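Local coordinates for protein pyruvate kinase (Pseudomonas aeruginosa, PDB 6QXL) that probably catalyses the last step of glycolysis, in which phosphoenolpyruvate and ADP give pyruvate and ATP, at residues 7-12 against 310-315. Sequence-based numbering, arbitrary orientation.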
ATOM      1  N   LYS A   7      20.163  20.980   8.041  1.00 36.71           N
ATOM      2  CA  LYS A   7      21.048  22.140   8.084  1.00 38.55           C
ATOM      3  C   LYS A   7      20.474  23.223   8.974  1.00 39.08           C
ATOM      4  O   LYS A   7      19.273  23.310   9.160  1.00 33.34           O
ATOM      5  CB  LYS A   7      21.314  22.663   6.679  1.00 43.98           C
ATOM      6  CG  LYS A   7      21.895  21.617   5.738  1.00 51.47           C
ATOM      7  CD  LYS A   7      23.223  21.024   6.249  1.00 53.36           C
ATOM      8  CE  LYS A   7      23.831  20.041   5.248  1.00 54.88           C
ATOM      9  NZ  LYS A   7      24.162  20.698   3.939  1.00 58.15           N
ATOM     10  N   ILE A   8      21.367  24.042   9.535  1.00 43.39           N
ATOM     11  CA  ILE A   8      21.001  25.077  10.502  1.00 40.83           C
ATOM     12  C   ILE A   8      21.282  26.461   9.942  1.00 38.48           C
ATOM     13  O   ILE A   8      22.412  26.769   9.588  1.00 41.86           O
ATOM     14  CB  ILE A   8      21.765  24.896  11.814  1.00 37.92           C
ATOM     15  CG1 ILE A   8      21.322  23.588  12.498  1.00 37.06           C
ATOM     16  CG2 ILE A   8      21.523  26.099  12.726  1.00 38.81           C
ATOM     17  CD1 ILE A   8      22.116  23.189  13.747  1.00 36.29           C
ATOM     18  N   VAL A   9      20.247  27.286   9.873  1.00 35.72           N
ATOM     19  CA  VAL A   9      20.378  28.685   9.503  1.00 39.26           C
ATOM     20  C   VAL A   9      20.348  29.534  10.770  1.00 43.05           C
ATOM     21  O   VAL A   9      19.401  29.445  11.553  1.00 43.03           O
ATOM     22  CB  VAL A   9      19.231  29.129   8.608  1.00 35.81           C
ATOM     23  CG1 VAL A   9      19.419  30.577   8.186  1.00 33.85           C
ATOM     24  CG2 VAL A   9      19.130  28.212   7.406  1.00 37.52           C
ATOM     25  N   ALA A  10      21.380  30.352  10.964  1.00 49.77           N
ATOM     26  CA  ALA A  10      21.498  31.199  12.161  1.00 45.86           C
ATOM     27  C   ALA A  10      21.499  32.652  11.728  1.00 45.55           C
ATOM     28  O   ALA A  10      22.337  33.063  10.920  1.00 33.02           O
ATOM     29  CB  ALA A  10      22.760  30.874  12.925  1.00 44.77           C
ATOM     30  N   THR A  11      20.550  33.421  12.257  1.00 50.26           N
ATOM     31  CA  THR A  11      20.512  34.844  11.978  1.00 49.77           C
ATOM     32  C   THR A  11      21.556  35.551  12.831  1.00 44.32           C
ATOM     33  O   THR A  11      21.693  35.255  14.015  1.00 39.56           O
ATOM     34  CB  THR A  11      19.126  35.433  12.280  1.00 49.33           C
ATOM     35  OG1 THR A  11      18.160  34.831  11.416  1.00 50.34           O
ATOM     36  CG2 THR A  11      19.138  36.902  12.004  1.00 50.28           C
ATOM     37  N   LEU A  12      22.275  36.488  12.222  1.00 39.03           N
ATOM     38  CA  LEU A  12      23.267  37.285  12.949  1.00 43.59           C
ATOM     39  C   LEU A  12      22.681  38.594  13.440  1.00 48.12           C
ATOM     40  O   LEU A  12      21.721  39.131  12.876  1.00 41.18           O
ATOM     41  CB  LEU A  12      24.481  37.570  12.083  1.00 42.20           C
ATOM     42  CG  LEU A  12      25.124  36.311  11.496  1.00 42.73           C
ATOM     43  CD1 LEU A  12      26.334  36.726  10.671  1.00 43.36           C
ATOM     44  CD2 LEU A  12      25.472  35.284  12.581  1.00 41.38           C
ATOM     45  N   THR A 310      12.257  18.712   6.267  1.00 37.47           N
ATOM     46  CA  THR A 310      12.773  20.032   5.958  1.00 33.89           C
ATOM     47  C   THR A 310      14.265  19.920   5.650  1.00 34.50           C
ATOM     48  O   THR A 310      14.959  19.042   6.175  1.00 32.80           O
ATOM     49  CB  THR A 310      12.527  21.004   7.147  1.00 33.31           C
ATOM     50  OG1 THR A 310      12.619  22.364   6.702  1.00 32.91           O
ATOM     51  CG2 THR A 310      13.480  20.774   8.296  1.00 30.86           C
ATOM     52  N   ASP A 311      14.760  20.815   4.810  1.00 35.04           N
ATOM     53  CA  ASP A 311      16.189  20.866   4.543  1.00 35.49           C
ATOM     54  C   ASP A 311      16.922  21.513   5.703  1.00 39.73           C
ATOM     55  O   ASP A 311      17.995  21.068   6.099  1.00 41.31           O
ATOM     56  CB  ASP A 311      16.529  21.658   3.298  1.00 36.42           C
ATOM     57  CG  ASP A 311      16.310  20.883   2.028  1.00 41.79           C
ATOM     58  OD1 ASP A 311      15.154  20.736   1.532  1.00 42.91           O
ATOM     59  OD2 ASP A 311      17.382  20.501   1.472  1.00 41.08           O
ATOM     60  N   ALA A 312      16.344  22.592   6.222  1.00 41.32           N
ATOM     61  CA  ALA A 312      16.991  23.345   7.269  1.00 40.22           C
ATOM     62  C   ALA A 312      15.986  23.889   8.258  1.00 41.06           C
ATOM     63  O   ALA A 312      14.823  24.099   7.938  1.00 37.51           O
ATOM     64  CB  ALA A 312      17.799  24.487   6.678  1.00 35.63           C
ATOM     65  N   VAL A 313      16.498  24.152   9.449  1.00 40.90           N
ATOM     66  CA  VAL A 313      15.773  24.818  10.509  1.00 39.10           C
ATOM     67  C   VAL A 313      16.532  26.093  10.820  1.00 40.22           C
ATOM     68  O   VAL A 313      17.747  26.144  10.661  1.00 40.14           O
ATOM     69  CB  VAL A 313      15.665  23.924  11.744  1.00 37.79           C
ATOM     70  CG1 VAL A 313      14.671  22.807  11.477  1.00 44.02           C
ATOM     71  CG2 VAL A 313      17.000  23.327  12.123  1.00 37.17           C
ATOM     72  N   MET A 314      15.807  27.114  11.256  1.00 43.06           N
ATOM     73  CA  MET A 314      16.350  28.462  11.401  1.00 41.45           C
ATOM     74  C   MET A 314      16.226  28.966  12.844  1.00 42.22           C
ATOM     75  O   MET A 314      15.301  28.603  13.582  1.00 40.99           O
ATOM     76  CB  MET A 314      15.631  29.422  10.463  1.00 39.84           C
ATOM     77  CG  MET A 314      16.269  30.790  10.307  1.00 36.16           C
ATOM     78  SD  MET A 314      15.648  31.659   8.835  1.00 41.18           S
ATOM     79  CE  MET A 314      14.650  32.943   9.608  1.00 43.07           C
ATOM     80  N   LEU A 315      17.194  29.801  13.226  1.00 40.62           N
ATOM     81  CA  LEU A 315      17.146  30.588  14.450  1.00 37.66           C
ATOM     82  C   LEU A 315      17.089  32.061  14.060  1.00 41.08           C
ATOM     83  O   LEU A 315      17.789  32.484  13.137  1.00 34.24           O
ATOM     84  CB  LEU A 315      18.393  30.353  15.284  1.00 35.19           C
ATOM     85  CG  LEU A 315      18.582  28.940  15.816  1.00 35.76           C
ATOM     86  CD1 LEU A 315      19.962  28.768  16.463  1.00 37.92           C
ATOM     87  CD2 LEU A 315      17.485  28.602  16.791  1.00 36.65           C
TER
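Val9 lies against Met314 where the first and last strands of the TIM barrel meet in parallel. This pairing closes the eight-stranded barrel. Five backbone bonds form the parallel ladder: the N-H groups of Lys7, Val9 and Thr11 donate to Asp311, Val313 and Leu315, and those of Val313 and Leu315 donate back to Lys7 and Val9. Val9, Ala312 and Met314 project into the barrel. Ile8, Ala10, Val313 and Leu315 project from its outer face, where Ile8, Val313 and Leu315 meet helix 325-340.

On the inner face the side chains of Val9 and Met314 cross obliquely. Val9 CG1, anti to the backbone N (chi1 -178°), lies 3.8 Å from Met314 CG and 4.0 Å from Met314 SD. Val9 CG2, beside the backbone N, meets Ala312 CB at 4.0 Å. On the outer face Ile8 CG1 meets Val313 CG2 more loosely, at 4.3 Å.

Leu315 O accepts two bonds from Thr11. Thr11 OG1 sits beside its own backbone N (chi1 -63°) and reaches Leu315 O at 2.9 Å, on a lone pair in the carbonyl plane. Thr11 N approaches Leu315 O at 3.0 Å, tilted 33° from that plane. Lys7 starts on the inner face, but its bent chain turns off, and NZ bonds the carbonyls of Ala416, Phe418 and Val421.

The side chain of Met314 lies about 4 Å from the bound malonate, so this seam reaches the ligand site. Since Arg34 NH1 donates to Thr11 OG1, the hydroxyl can keep its proton for Leu315 O. The double grip probably fixes the rotation of Thr11.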